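Local atomic coordinates of hemin degrading factor (Pseudomonas aeruginosa, PDB entry 4MF9), a protein that binds heme and probably both traffics it inside Pseudomonas aeruginosa and degrades it. Residues 261-266 with 333-339; 89-93 with 273-277; 46-51 with 143-149. All coordinates share one frame; numbering follows the deposited sequence.

Contact 1: 261-266 with 333-339; sequences PIMVFV and IVQLFGA. With HEM (protoporphyrin IX containing Fe), chain C.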
loop_
_atom_site.group_PDB
_atom_site.type_symbol
_atom_site.label_atom_id
_atom_site.label_comp_id
_atom_site.label_asym_id
_atom_site.label_seq_id
_atom_site.Cartn_x
_atom_site.Cartn_y
_atom_site.Cartn_z
ATOM N N PRO A 261 10.872 -17.821 1.298
ATOM C CA PRO A 261 10.686 -16.532 0.620
ATOM C C PRO A 261 9.224 -16.355 0.201
ATOM O O PRO A 261 8.655 -17.194 -0.506
ATOM C CB PRO A 261 11.597 -16.650 -0.608
ATOM C CG PRO A 261 11.681 -18.144 -0.864
ATOM C CD PRO A 261 11.671 -18.768 0.501
ATOM N N ILE A 262 8.617 -15.263 0.650
ATOM C CA ILE A 262 7.208 -15.015 0.381
ATOM C C ILE A 262 7.056 -13.673 -0.323
ATOM O O ILE A 262 8.046 -12.997 -0.587
ATOM C CB ILE A 262 6.417 -14.999 1.680
ATOM C CG1 ILE A 262 6.958 -13.902 2.597
ATOM C CG2 ILE A 262 6.516 -16.367 2.370
ATOM C CD1 ILE A 262 6.180 -13.737 3.889
ATOM N N MET A 263 5.849 -13.292 -0.664
ATOM C CA MET A 263 5.511 -11.990 -1.205
ATOM C C MET A 263 4.436 -11.363 -0.351
ATOM O O MET A 263 3.485 -12.007 -0.048
ATOM C CB MET A 263 5.024 -12.091 -2.634
ATOM C CG MET A 263 6.004 -12.692 -3.582
ATOM S SD MET A 263 5.486 -12.820 -5.264
ATOM C CE MET A 263 5.622 -11.104 -5.693
ATOM N N VAL A 264 4.620 -10.123 0.030
ATOM C CA VAL A 264 3.679 -9.431 0.817
ATOM C C VAL A 264 3.208 -8.177 0.079
ATOM O O VAL A 264 3.999 -7.319 -0.121
ATOM C CB VAL A 264 4.290 -9.026 2.192
ATOM C CG1 VAL A 264 3.319 -8.267 3.012
ATOM C CG2 VAL A 264 4.831 -10.216 2.953
ATOM N N PHE A 265 1.920 -8.123 -0.256
ATOM C CA PHE A 265 1.310 -7.018 -1.003
ATOM C C PHE A 265 0.521 -6.153 -0.039
ATOM O O PHE A 265 -0.363 -6.646 0.656
ATOM C CB PHE A 265 0.303 -7.555 -2.046
ATOM C CG PHE A 265 0.931 -8.148 -3.288
ATOM C CD1 PHE A 265 1.693 -9.308 -3.220
ATOM C CD2 PHE A 265 0.702 -7.576 -4.527
ATOM C CE1 PHE A 265 2.245 -9.856 -4.370
ATOM C CE2 PHE A 265 1.255 -8.117 -5.675
ATOM C CZ PHE A 265 2.032 -9.254 -5.593
ATOM N N VAL A 266 0.803 -4.895 0.005
ATOM C CA VAL A 266 0.026 -3.950 0.757
ATOM C C VAL A 266 -0.251 -2.691 -0.034
ATOM O O VAL A 266 0.619 -2.108 -0.515
ATOM C CB VAL A 266 0.750 -3.572 2.082
ATOM C CG1 VAL A 266 0.086 -2.425 2.783
ATOM C CG2 VAL A 266 0.805 -4.771 3.012
ATOM N N ILE A 333 -6.587 -5.596 3.281
ATOM C CA ILE A 333 -5.464 -5.181 4.099
ATOM C C ILE A 333 -4.065 -5.535 3.639
ATOM O O ILE A 333 -3.173 -4.723 3.507
ATOM C CB ILE A 333 -5.692 -5.640 5.565
ATOM C CG1 ILE A 333 -6.987 -5.076 6.122
ATOM C CG2 ILE A 333 -4.507 -5.375 6.443
ATOM C CD1 ILE A 333 -7.532 -5.813 7.300
ATOM N N VAL A 334 -3.893 -6.820 3.384
ATOM C CA VAL A 334 -2.664 -7.376 2.957
ATOM C C VAL A 334 -2.893 -8.706 2.242
ATOM O O VAL A 334 -3.840 -9.332 2.542
ATOM C CB VAL A 334 -1.778 -7.621 4.162
ATOM C CG1 VAL A 334 -2.472 -8.517 5.139
ATOM C CG2 VAL A 334 -0.416 -8.124 3.789
ATOM N N GLN A 335 -2.045 -9.073 1.323
ATOM C CA GLN A 335 -2.126 -10.360 0.647
ATOM C C GLN A 335 -0.781 -11.022 0.701
ATOM O O GLN A 335 0.202 -10.365 0.539
ATOM C CB GLN A 335 -2.445 -10.207 -0.826
ATOM C CG GLN A 335 -3.809 -9.745 -1.222
ATOM C CD GLN A 335 -3.886 -9.571 -2.741
ATOM O OE1 GLN A 335 -4.495 -10.354 -3.443
ATOM N NE2 GLN A 335 -3.207 -8.581 -3.228
ATOM N N LEU A 336 -0.781 -12.321 0.849
ATOM C CA LEU A 336 0.422 -13.091 0.839
ATOM C C LEU A 336 0.454 -14.098 -0.309
ATOM O O LEU A 336 -0.479 -14.794 -0.495
ATOM C CB LEU A 336 0.562 -13.819 2.142
ATOM C CG LEU A 336 1.303 -13.056 3.214
ATOM C CD1 LEU A 336 0.486 -11.872 3.580
ATOM C CD2 LEU A 336 1.546 -13.966 4.377
ATOM N N PHE A 337 1.572 -14.173 -1.001
ATOM C CA PHE A 337 1.776 -15.238 -1.976
ATOM C C PHE A 337 3.125 -15.867 -1.663
ATOM O O PHE A 337 3.854 -15.393 -0.770
ATOM C CB PHE A 337 1.821 -14.704 -3.411
ATOM C CG PHE A 337 0.574 -13.977 -3.849
ATOM C CD1 PHE A 337 -0.310 -14.569 -4.751
ATOM C CD2 PHE A 337 0.311 -12.685 -3.400
ATOM C CE1 PHE A 337 -1.441 -13.906 -5.175
ATOM C CE2 PHE A 337 -0.823 -12.014 -3.827
ATOM C CZ PHE A 337 -1.704 -12.631 -4.710
ATOM N N GLY A 338 3.467 -16.919 -2.405
ATOM C CA GLY A 338 4.821 -17.440 -2.378
ATOM C C GLY A 338 5.649 -16.707 -3.414
ATOM O O GLY A 338 5.123 -16.207 -4.409
ATOM N N ALA A 339 6.952 -16.622 -3.188
ATOM C CA ALA A 339 7.808 -15.956 -4.157
ATOM C C ALA A 339 7.870 -16.774 -5.444
ATOM O O ALA A 339 8.069 -17.987 -5.401
ATOM C CB ALA A 339 9.198 -15.747 -3.570
HETATM C CHA HEM C . 0.485 -10.373 -8.541
HETATM C CHB HEM C . 4.730 -10.189 -10.631
HETATM C CHC HEM C . 3.276 -6.340 -13.120
HETATM C CHD HEM C . -0.443 -5.943 -10.132
HETATM C C1A HEM C . 1.741 -10.702 -8.965
HETATM C C2A HEM C . 2.448 -11.889 -8.623
HETATM C C3A HEM C . 3.611 -11.836 -9.225
HETATM C C4A HEM C . 3.656 -10.612 -9.893
HETATM C CMA HEM C . 4.690 -12.877 -9.128
HETATM C CAA HEM C . 1.992 -13.032 -7.786
HETATM C CBA HEM C . 2.171 -14.453 -8.380
HETATM C CGA HEM C . 1.166 -14.609 -9.462
HETATM O O1A HEM C . 1.469 -15.090 -10.550
HETATM O O2A HEM C . 0.048 -14.236 -9.229
HETATM C C1B HEM C . 4.628 -9.109 -11.497
HETATM C C2B HEM C . 5.703 -8.821 -12.352
HETATM C C3B HEM C . 5.344 -7.755 -13.082
HETATM C C4B HEM C . 3.985 -7.388 -12.623
HETATM C CMB HEM C . 6.982 -9.596 -12.452
HETATM C CAB HEM C . 6.231 -7.164 -14.128
HETATM C CBB HEM C . 6.248 -5.919 -14.491
HETATM C C1C HEM C . 2.141 -5.886 -12.561
HETATM C C2C HEM C . 1.404 -4.814 -13.021
HETATM C C3C HEM C . 0.337 -4.685 -12.185
HETATM C C4C HEM C . 0.418 -5.692 -11.182
HETATM C CMC HEM C . 1.712 -3.977 -14.224
HETATM C CAC HEM C . -0.690 -3.677 -12.297
HETATM C CBC HEM C . -1.512 -3.565 -11.296
HETATM C C1D HEM C . -0.522 -7.159 -9.442
HETATM C C2D HEM C . -1.614 -7.530 -8.491
HETATM C C3D HEM C . -1.338 -8.765 -8.080
HETATM C C4D HEM C . -0.093 -9.142 -8.758
HETATM C CMD HEM C . -2.822 -6.736 -8.043
HETATM C CAD HEM C . -2.147 -9.578 -7.103
HETATM C CBD HEM C . -2.956 -10.618 -7.877
HETATM C CGD HEM C . -4.094 -11.325 -7.205
HETATM O O1D HEM C . -4.079 -12.534 -7.292
HETATM O O2D HEM C . -5.016 -10.763 -6.635
HETATM N NA HEM C . 2.508 -9.919 -9.743
HETATM N NB HEM C . 3.614 -8.250 -11.679
HETATM N NC HEM C . 1.526 -6.379 -11.485
HETATM N ND HEM C . 0.346 -8.154 -9.545
HETATM FE FE HEM C . 1.856 -8.203 -10.592
#
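Phe265 and Phe337 meet against the heme, on the neighbouring antiparallel strands 262-268 and 332-338 of the second HemS/ChuX domain, in a large antiparallel sheet whose one face, with Met263, Phe265 and Phe337, meets the ligand. The rings are neither stacked nor edge-to-face: their planes stand 57° apart, and CE2 of Phe337 lies over one face of Phe265, offset toward its rim, with Phe337 CD2 3.6 Å from Phe265 CE1. Each ring also reaches the porphyrin. Phe265 CZ comes within 3.5 Å of the methine carbon CHA of the heme, while a face of Phe337 receives CAA, the first carbon of a heme propionate. The chain of Met263 bends at the last torsion (chi3 74°), placing CE near the porphyrin rim, and its SD lies 3.9 Å from the heme methyl CMA. The strand ladder sets the spacing of all three. Met263 and Phe337 form a hydrogen-bonded pair, as do Phe265 and Gln335, so their side chains emerge together toward the ligand. Val264 and Leu336 point to the reverse face, where both pack on Phe252 of helix 247-258. Beyond Met263, Ala339 N reaches Pro261 O at 3.2 Å. In the other direction along the ladder, the bond runs from Phe265 N to Gln335 O at 2.9 Å.

Contact 2: 89-93 with 273-277; sequences VHERK and QIHTG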
loop_
_atom_site.group_PDB
_atom_site.type_symbol
_atom_site.label_atom_id
_atom_site.label_comp_id
_atom_site.label_asym_id
_atom_site.label_seq_id
_atom_site.Cartn_x
_atom_site.Cartn_y
_atom_site.Cartn_z
ATOM N N VAL A 89 0.796 -1.155 7.387
ATOM C CA VAL A 89 1.849 -0.298 6.869
ATOM C C VAL A 89 3.016 -1.125 6.349
ATOM O O VAL A 89 3.551 -1.979 7.058
ATOM C CB VAL A 89 2.405 0.619 7.972
ATOM C CG1 VAL A 89 3.521 1.475 7.414
ATOM C CG2 VAL A 89 1.291 1.469 8.568
ATOM N N HIS A 90 3.418 -0.835 5.115
ATOM C CA HIS A 90 4.506 -1.527 4.438
ATOM C C HIS A 90 5.684 -0.541 4.257
ATOM O O HIS A 90 5.537 0.498 3.597
ATOM C CB HIS A 90 3.960 -1.984 3.080
ATOM C CG HIS A 90 4.740 -3.075 2.414
ATOM N ND1 HIS A 90 6.028 -2.906 1.955
ATOM C CD2 HIS A 90 4.369 -4.323 2.041
ATOM C CE1 HIS A 90 6.432 -4.016 1.359
ATOM N NE2 HIS A 90 5.446 -4.893 1.404
ATOM N N GLU A 91 6.834 -0.821 4.826
ATOM C CA GLU A 91 8.026 -0.015 4.651
ATOM C C GLU A 91 9.150 -0.794 4.042
ATOM O O GLU A 91 9.675 -1.685 4.648
ATOM C CB GLU A 91 8.512 0.636 5.966
ATOM C CG GLU A 91 7.528 1.540 6.613
ATOM C CD GLU A 91 7.941 2.154 7.949
ATOM O OE1 GLU A 91 9.045 2.102 8.376
ATOM O OE2 GLU A 91 7.092 2.748 8.503
ATOM N N ARG A 92 9.587 -0.413 2.860
ATOM C CA ARG A 92 10.626 -1.140 2.165
ATOM C C ARG A 92 11.781 -0.237 1.809
ATOM O O ARG A 92 11.578 0.847 1.380
ATOM C CB ARG A 92 10.095 -1.788 0.917
ATOM C CG ARG A 92 10.878 -2.936 0.354
ATOM C CD ARG A 92 11.245 -3.956 1.397
ATOM N NE ARG A 92 11.776 -5.195 0.829
ATOM C CZ ARG A 92 13.016 -5.395 0.468
ATOM N NH1 ARG A 92 13.918 -4.444 0.546
ATOM N NH2 ARG A 92 13.350 -6.556 -0.032
ATOM N N LYS A 93 12.992 -0.714 1.961
ATOM C CA LYS A 93 14.177 0.071 1.676
ATOM C C LYS A 93 14.900 -0.372 0.427
ATOM O O LYS A 93 14.954 -1.547 0.154
ATOM C CB LYS A 93 15.135 0.051 2.839
ATOM C CG LYS A 93 14.636 0.692 4.080
ATOM C CD LYS A 93 15.722 0.665 5.103
ATOM C CE LYS A 93 15.166 0.723 6.486
ATOM N NZ LYS A 93 16.276 0.683 7.465
ATOM N N GLN A 273 2.380 -1.803 -2.873
ATOM C CA GLN A 273 3.792 -2.001 -2.569
ATOM C C GLN A 273 4.016 -3.465 -2.177
ATOM O O GLN A 273 3.213 -4.054 -1.460
ATOM C CB GLN A 273 4.209 -1.078 -1.420
ATOM C CG GLN A 273 5.678 -1.145 -1.038
ATOM C CD GLN A 273 6.118 0.063 -0.192
ATOM O OE1 GLN A 273 5.854 1.221 -0.543
ATOM N NE2 GLN A 273 6.783 -0.210 0.918
ATOM N N ILE A 274 5.118 -4.039 -2.650
ATOM C CA ILE A 274 5.340 -5.479 -2.551
ATOM C C ILE A 274 6.712 -5.750 -1.945
ATOM O O ILE A 274 7.690 -5.075 -2.273
ATOM C CB ILE A 274 5.276 -6.136 -3.963
ATOM C CG1 ILE A 274 4.003 -5.723 -4.697
ATOM C CG2 ILE A 274 5.328 -7.649 -3.867
ATOM C CD1 ILE A 274 4.089 -5.855 -6.224
ATOM N N HIS A 275 6.772 -6.717 -1.037
ATOM C CA HIS A 275 8.040 -7.239 -0.551
ATOM C C HIS A 275 8.186 -8.661 -1.056
ATOM O O HIS A 275 7.262 -9.452 -0.914
ATOM C CB HIS A 275 8.068 -7.272 0.965
ATOM C CG HIS A 275 9.128 -8.175 1.527
ATOM N ND1 HIS A 275 10.466 -7.839 1.528
ATOM C CD2 HIS A 275 9.047 -9.403 2.093
ATOM C CE1 HIS A 275 11.162 -8.815 2.085
ATOM N NE2 HIS A 275 10.327 -9.782 2.428
ATOM N N THR A 276 9.335 -8.977 -1.647
ATOM C CA THR A 276 9.647 -10.350 -2.033
ATOM C C THR A 276 10.849 -10.826 -1.230
ATOM O O THR A 276 11.868 -10.144 -1.165
ATOM C CB THR A 276 9.953 -10.465 -3.533
ATOM O OG1 THR A 276 8.827 -10.000 -4.292
ATOM C CG2 THR A 276 10.246 -11.905 -3.910
ATOM N N GLY A 277 10.720 -11.984 -0.596
ATOM C CA GLY A 277 11.816 -12.547 0.166
ATOM C C GLY A 277 11.351 -13.097 1.491
ATOM O O GLY A 277 10.160 -13.078 1.802
#
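Gln273 NE2 gives a hydrogen to His90 ND1 across 3.0 Å, a bent bond (141° at the hydrogen) that arrives tilted out of the imidazole plane. The amide and the ring are nearly perpendicular, at 81°. The polar end of Gln273 is also engaged by strand 78-84: OE1 pairs with Thr83 OG1, and NE2 has a further acceptor in Ala81 O. With ND1 accepting, His90 uses its other nitrogen, NE2, to bond Val264 O on strand 262-268, and the ring thus spans from one sheet to the other. Gln273 O sits over one of its faces, 3.7 Å from His90 CD2. Strands 89-93 and 273-277 do not pair. They belong to two different nine-stranded antiparallel sheets, each built from strands of both HemS/ChuX domains, and where these face each other the short segments cross at 60° with 7.8 Å between axes. A second polar link lies farther along, where Arg92 NE donates to His275 ND1 over 3.0 Å. The donor lies in the plane of the imidazole, at its edge, while the guanidinium is turned well away from that ring; a bend at chi2 brings NE there. Asp114 takes Arg92 NH1 in a salt bridge. His275 in turn stacks on Phe296, and its NE2 makes a weak, strongly bent bond to Gly277 O at 3.4 Å and another weak one to Pro278 O.

Contact 3: 46-51 with 143-149; sequences SEGELV and QVFDQQG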
loop_
_atom_site.group_PDB
_atom_site.type_symbol
_atom_site.label_atom_id
_atom_site.label_comp_id
_atom_site.label_asym_id
_atom_site.label_seq_id
_atom_site.Cartn_x
_atom_site.Cartn_y
_atom_site.Cartn_z
ATOM N N SER A 46 -8.077 16.468 6.246
ATOM C CA SER A 46 -7.294 15.418 5.606
ATOM C C SER A 46 -5.806 15.638 5.875
ATOM O O SER A 46 -5.380 16.763 6.162
ATOM C CB SER A 46 -7.551 15.397 4.107
ATOM O OG SER A 46 -7.001 16.540 3.482
ATOM N N GLU A 47 -5.022 14.563 5.800
ATOM C CA GLU A 47 -3.572 14.665 5.936
ATOM C C GLU A 47 -2.992 15.578 4.863
ATOM O O GLU A 47 -2.039 16.311 5.117
ATOM C CB GLU A 47 -2.917 13.277 5.862
ATOM C CG GLU A 47 -1.422 13.277 6.216
ATOM C CD GLU A 47 -0.823 11.880 6.269
ATOM O OE1 GLU A 47 -1.565 10.894 6.036
ATOM O OE2 GLU A 47 0.393 11.769 6.555
ATOM N N GLY A 48 -3.577 15.537 3.664
ATOM C CA GLY A 48 -3.135 16.383 2.567
ATOM C C GLY A 48 -3.223 17.870 2.882
ATOM O O GLY A 48 -2.302 18.630 2.581
ATOM N N GLU A 49 -4.322 18.253 3.488
ATOM C CA GLU A 49 -4.549 19.604 3.933
ATOM C C GLU A 49 -3.549 20.008 4.996
ATOM O O GLU A 49 -3.001 21.052 4.947
ATOM C CB GLU A 49 -5.924 19.727 4.473
ATOM C CG GLU A 49 -6.977 19.809 3.434
ATOM C CD GLU A 49 -8.370 19.678 4.026
ATOM O OE1 GLU A 49 -8.848 18.543 4.244
ATOM O OE2 GLU A 49 -8.931 20.727 4.319
ATOM N N LEU A 50 -3.300 19.091 5.908
ATOM C CA LEU A 50 -2.360 19.304 7.009
ATOM C C LEU A 50 -0.967 19.569 6.453
ATOM O O LEU A 50 -0.304 20.535 6.847
ATOM C CB LEU A 50 -2.329 18.093 7.948
ATOM C CG LEU A 50 -2.246 18.323 9.465
ATOM C CD1 LEU A 50 -1.895 17.051 10.221
ATOM C CD2 LEU A 50 -1.254 19.398 9.810
ATOM N N VAL A 51 -0.529 18.723 5.525
ATOM C CA VAL A 51 0.769 18.908 4.876
ATOM C C VAL A 51 0.846 20.235 4.103
ATOM O O VAL A 51 1.855 20.942 4.161
ATOM C CB VAL A 51 1.112 17.707 3.961
ATOM C CG1 VAL A 51 2.403 17.963 3.200
ATOM C CG2 VAL A 51 1.224 16.424 4.784
ATOM N N GLN A 143 5.834 13.295 -0.339
ATOM C CA GLN A 143 4.584 12.727 0.091
ATOM C C GLN A 143 3.438 13.022 -0.885
ATOM O O GLN A 143 3.212 14.135 -1.219
ATOM C CB GLN A 143 4.197 13.129 1.517
ATOM C CG GLN A 143 5.299 12.979 2.554
ATOM C CD GLN A 143 4.849 13.079 4.018
ATOM O OE1 GLN A 143 3.734 13.290 4.322
ATOM N NE2 GLN A 143 5.764 12.870 4.886
ATOM N N VAL A 144 2.722 11.990 -1.282
ATOM C CA VAL A 144 1.680 12.107 -2.298
ATOM C C VAL A 144 0.304 11.888 -1.681
ATOM O O VAL A 144 0.126 10.979 -0.856
ATOM C CB VAL A 144 1.906 11.073 -3.441
ATOM C CG1 VAL A 144 0.779 11.157 -4.471
ATOM C CG2 VAL A 144 3.251 11.320 -4.115
ATOM N N PHE A 145 -0.672 12.690 -2.112
ATOM C CA PHE A 145 -2.041 12.607 -1.599
ATOM C C PHE A 145 -3.096 12.517 -2.704
ATOM O O PHE A 145 -2.891 13.031 -3.812
ATOM C CB PHE A 145 -2.311 13.794 -0.665
ATOM C CG PHE A 145 -1.355 13.854 0.489
ATOM C CD1 PHE A 145 -1.621 13.156 1.663
ATOM C CD2 PHE A 145 -0.163 14.566 0.384
ATOM C CE1 PHE A 145 -0.730 13.183 2.724
ATOM C CE2 PHE A 145 0.739 14.591 1.450
ATOM C CZ PHE A 145 0.451 13.896 2.616
ATOM N N ASP A 146 -4.213 11.846 -2.406
ATOM C CA ASP A 146 -5.254 11.597 -3.412
ATOM C C ASP A 146 -6.313 12.707 -3.476
ATOM O O ASP A 146 -6.191 13.720 -2.793
ATOM C CB ASP A 146 -5.896 10.194 -3.253
ATOM C CG ASP A 146 -6.700 10.029 -1.968
ATOM O OD1 ASP A 146 -7.153 11.027 -1.378
ATOM O OD2 ASP A 146 -6.901 8.864 -1.544
ATOM N N GLN A 147 -7.369 12.492 -4.236
ATOM C CA GLN A 147 -8.372 13.485 -4.419
ATOM C C GLN A 147 -9.066 13.894 -3.141
ATOM O O GLN A 147 -9.676 14.938 -3.088
ATOM C CB GLN A 147 -9.377 13.017 -5.417
ATOM C CG GLN A 147 -9.467 13.944 -6.555
ATOM C CD GLN A 147 -8.226 13.966 -7.283
ATOM O OE1 GLN A 147 -7.740 14.999 -7.594
ATOM N NE2 GLN A 147 -7.694 12.822 -7.554
ATOM N N GLN A 148 -9.027 13.042 -2.131
ATOM C CA GLN A 148 -9.665 13.323 -0.843
ATOM C C GLN A 148 -8.671 13.800 0.218
ATOM O O GLN A 148 -9.040 14.012 1.382
ATOM C CB GLN A 148 -10.442 12.099 -0.342
ATOM C CG GLN A 148 -11.697 11.778 -1.178
ATOM C CD GLN A 148 -11.371 11.211 -2.547
ATOM O OE1 GLN A 148 -11.683 11.815 -3.574
ATOM N NE2 GLN A 148 -10.753 10.039 -2.570
ATOM N N GLY A 149 -7.408 13.949 -0.173
ATOM C CA GLY A 149 -6.377 14.364 0.773
ATOM C C GLY A 149 -5.764 13.229 1.585
ATOM O O GLY A 149 -4.959 13.466 2.495
HETATM O O HOH W 1 2.353 13.716 6.532
#
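Gly48 lays its CA over a face of the Phe145 ring, 3.8 Å from the centroid and 18° off the normal, a CH-pi contact between the first turn of helix 47-52 and strand 138-146. Glu47 and Val51 meet the ring's rim. The extended chain of Glu47 crosses Phe145 at about a right angle, its CG 3.6 Å from CE1 and its carboxyl carbon near the ring plane at the edge. Val51 comes obliquely, and the branch beside its backbone N touches, CG2 to Phe145 CZ at 3.4 Å. Beyond the ring, one water donates to both Glu47 OE2 and Gln143 OE1; Lys154 forms a salt bridge with the same Glu47 oxygen. The helix start is closed by a capping box: Ser46 OG accepts from Glu49 N, and Glu49 OE1 takes the amide and hydroxyl of Ser46. Next to it, Gly149, ending the type I turn from Asp146, offers its carbonyl O to Gly48 N at 2.8 Å, in plane and on a lone pair. Two first-turn amides, those of Gly48 and Glu49, are therefore satisfied from outside the helix's own backbone ladder, one by the cap and one by the turn, which fixes the helix start against the hairpin.

Overall arrangement
All three contacts are largely buried, though contact 3 lies farthest from the chain's centre, about 15 Å away. Contacts 1 and 2 touch: strands 262-268 and 271-277 are neighbours in one sheet, so contact 1 pairs strands within that sheet, while contact 2 packs it against the other. Contact 3 reaches the latter sheet too, but joins it to a helix, about 27 Å from contact 1 between centres. Chemistry follows place: backbone pairing and aromatic side chains facing heme in contact 1, side-chain polar bonds between the two sheets in contact 2, and helix capping with packing round one ring in contact 3.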